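Local coordinates for signal transduction protein TRAP (Staphylococcus aureus, PDB 4AE5) that probably acts as a histidine-phosphorylated signal transducer that raises virulence-factor expression and biofilm formation through the agr system, at residues V55-I59 against I88-F94. Sequence-based numbering, arbitrary orientation.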
loop_
_atom_site.group_PDB
_atom_site.type_symbol
_atom_site.label_atom_id
_atom_site.label_comp_id
_atom_site.label_asym_id
_atom_site.label_seq_id
_atom_site.Cartn_x
_atom_site.Cartn_y
_atom_site.Cartn_z
ATOM N N VAL A 55 9.532 4.087 2.272
ATOM C CA VAL A 55 8.466 5.056 1.951
ATOM C C VAL A 55 9.041 6.211 1.089
ATOM O O VAL A 55 9.854 7.058 1.579
ATOM C CB VAL A 55 7.829 5.615 3.219
ATOM C CG1 VAL A 55 6.758 6.638 2.816
ATOM C CG2 VAL A 55 7.214 4.470 4.012
ATOM N N ILE A 56 8.688 6.207 -0.195
ATOM C CA ILE A 56 9.199 7.200 -1.191
ATOM C C ILE A 56 8.381 8.494 -1.123
ATOM O O ILE A 56 8.933 9.634 -1.185
ATOM C CB ILE A 56 9.073 6.633 -2.638
ATOM C CG1 ILE A 56 9.811 5.299 -2.782
ATOM C CG2 ILE A 56 9.605 7.609 -3.691
ATOM C CD1 ILE A 56 11.191 5.414 -2.120
ATOM N N LYS A 57 7.046 8.323 -1.023
ATOM C CA LYS A 57 6.138 9.447 -0.867
ATOM C C LYS A 57 4.934 9.017 -0.039
ATOM O O LYS A 57 4.515 7.854 -0.126
ATOM C CB LYS A 57 5.644 9.958 -2.244
ATOM C CG LYS A 57 4.897 11.292 -2.070
ATOM C CD LYS A 57 4.088 11.805 -3.231
ATOM C CE LYS A 57 4.877 11.919 -4.507
ATOM N NZ LYS A 57 4.083 12.894 -5.327
ATOM N N GLU A 58 4.365 9.980 0.706
ATOM C CA GLU A 58 3.214 9.754 1.572
ATOM C C GLU A 58 2.318 11.018 1.652
ATOM O O GLU A 58 2.803 12.189 1.530
ATOM C CB GLU A 58 3.691 9.358 2.978
ATOM C CG GLU A 58 4.670 10.373 3.600
ATOM C CD GLU A 58 5.143 9.939 4.994
ATOM O OE1 GLU A 58 4.318 9.895 5.932
ATOM O OE2 GLU A 58 6.344 9.618 5.167
ATOM N N ILE A 59 1.020 10.768 1.826
ATOM C CA ILE A 59 0.042 11.784 2.160
ATOM C C ILE A 59 -0.863 11.135 3.210
ATOM O O ILE A 59 -1.335 9.992 3.017
ATOM C CB ILE A 59 -0.815 12.138 0.908
ATOM C CG1 ILE A 59 0.055 12.649 -0.251
ATOM C CG2 ILE A 59 -2.049 12.938 1.289
ATOM C CD1 ILE A 59 -0.635 12.621 -1.601
ATOM N N ILE A 88 6.444 9.121 -8.698
ATOM C CA ILE A 88 6.792 10.463 -8.109
ATOM C C ILE A 88 6.143 11.736 -8.682
ATOM O O ILE A 88 5.592 12.569 -7.932
ATOM C CB ILE A 88 8.351 10.514 -7.971
ATOM C CG1 ILE A 88 8.603 9.757 -6.728
ATOM C CG2 ILE A 88 8.907 11.899 -7.728
ATOM C CD1 ILE A 88 7.912 10.496 -5.622
ATOM N N SER A 89 6.192 11.897 -9.996
ATOM C CA SER A 89 5.718 13.076 -10.636
ATOM C C SER A 89 4.196 13.151 -10.862
ATOM O O SER A 89 3.755 14.136 -11.390
ATOM C CB SER A 89 6.497 13.325 -11.935
ATOM O OG SER A 89 7.843 13.742 -11.647
ATOM N N VAL A 90 3.425 12.167 -10.445
ATOM C CA VAL A 90 1.979 12.241 -10.663
ATOM C C VAL A 90 1.293 13.363 -9.922
ATOM O O VAL A 90 1.550 13.541 -8.771
ATOM C CB VAL A 90 1.263 10.937 -10.280
ATOM C CG1 VAL A 90 -0.221 11.121 -10.390
ATOM C CG2 VAL A 90 1.720 9.813 -11.152
ATOM N N ASP A 91 0.407 14.068 -10.603
ATOM C CA ASP A 91 -0.331 15.177 -10.038
ATOM C C ASP A 91 -1.053 14.767 -8.783
ATOM O O ASP A 91 -1.820 13.886 -8.792
ATOM C CB ASP A 91 -1.335 15.804 -11.027
ATOM C CG ASP A 91 -1.855 17.184 -10.581
ATOM O OD1 ASP A 91 -1.725 17.567 -9.426
ATOM O OD2 ASP A 91 -2.433 17.880 -11.406
ATOM N N ASP A 92 -0.752 15.455 -7.716
ATOM C CA ASP A 92 -1.327 15.263 -6.426
ATOM C C ASP A 92 -2.834 15.461 -6.292
ATOM O O ASP A 92 -3.332 15.313 -5.207
ATOM C CB ASP A 92 -0.665 16.238 -5.427
ATOM C CG ASP A 92 0.150 15.529 -4.446
ATOM O OD1 ASP A 92 0.583 14.494 -4.863
ATOM O OD2 ASP A 92 0.363 15.941 -3.291
ATOM N N ASN A 93 -3.519 15.815 -7.354
ATOM C CA ASN A 93 -4.905 16.288 -7.259
ATOM C C ASN A 93 -5.905 15.255 -6.733
ATOM O O ASN A 93 -6.920 15.605 -6.215
ATOM C CB ASN A 93 -5.414 16.832 -8.573
ATOM C CG ASN A 93 -6.779 17.470 -8.457
ATOM O OD1 ASN A 93 -7.054 18.182 -7.527
ATOM N ND2 ASN A 93 -7.630 17.202 -9.401
ATOM N N PHE A 94 -5.547 13.995 -6.891
ATOM C CA PHE A 94 -6.313 12.881 -6.379
ATOM C C PHE A 94 -6.573 12.988 -4.899
ATOM O O PHE A 94 -7.515 12.490 -4.421
ATOM C CB PHE A 94 -5.677 11.540 -6.754
ATOM C CG PHE A 94 -4.306 11.300 -6.195
ATOM C CD1 PHE A 94 -4.128 10.985 -4.883
ATOM C CD2 PHE A 94 -3.190 11.322 -7.010
ATOM C CE1 PHE A 94 -2.885 10.735 -4.370
ATOM C CE2 PHE A 94 -1.932 11.057 -6.506
ATOM C CZ PHE A 94 -1.785 10.765 -5.183
#
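Lys57 reaches from strand 51-59 to the C-terminal end of helix 80-88, and its side chain can be followed atom by atom. Lys57 CB lies 4.1 Å from Ile88 CD1. With CG anti to the backbone N (chi1 -170°), the chain runs toward Ile88 until a bend at chi3 (-54°) lays CE against that residue, 3.5 Å from its CD1. The tip then meets a backbone acceptor: Lys57 NZ donates to Ile88 O at 3.0 Å. NZ approaches at a C=O...N angle of 144°, tilted out of the carbonyl plane. The ammonium thus meets a carbonyl at the helix C-terminus, where the helix dipole would tend to stabilise positive charge. Besides this hydrogen bond, Lys57 NZ makes a long salt bridge to Asp92 OD1 at 3.9 Å; the stronger partner of this carboxylate is Arg95, which pairs with OD2.

Apolar contacts lie on either side of the lysine along the strand. Ile56 sets its CG2 branch against Ile88 CG1 at 3.9 Å, the two side chains crossing at roughly a right angle. Farther on, Ile59 CD1 comes within 4.0 Å of Phe94 CE1, meeting the ring obliquely, and also touches the Asp92 carboxylate. Tyr103 packs edge-to-face with Phe94, tying the loop to the neighbouring strand 100-108.

The backbones of Ile56 and Lys57 both hydrogen-bond with Leu105 on strand 100-108, two residues set against one, as in a classic beta bulge. Lys57 thus belongs to the bulge in strand 51-59 of the antiparallel barrel, and its side chain joins that strand to the connection between helix 80-88 and strand 100-108, within the ABM family region.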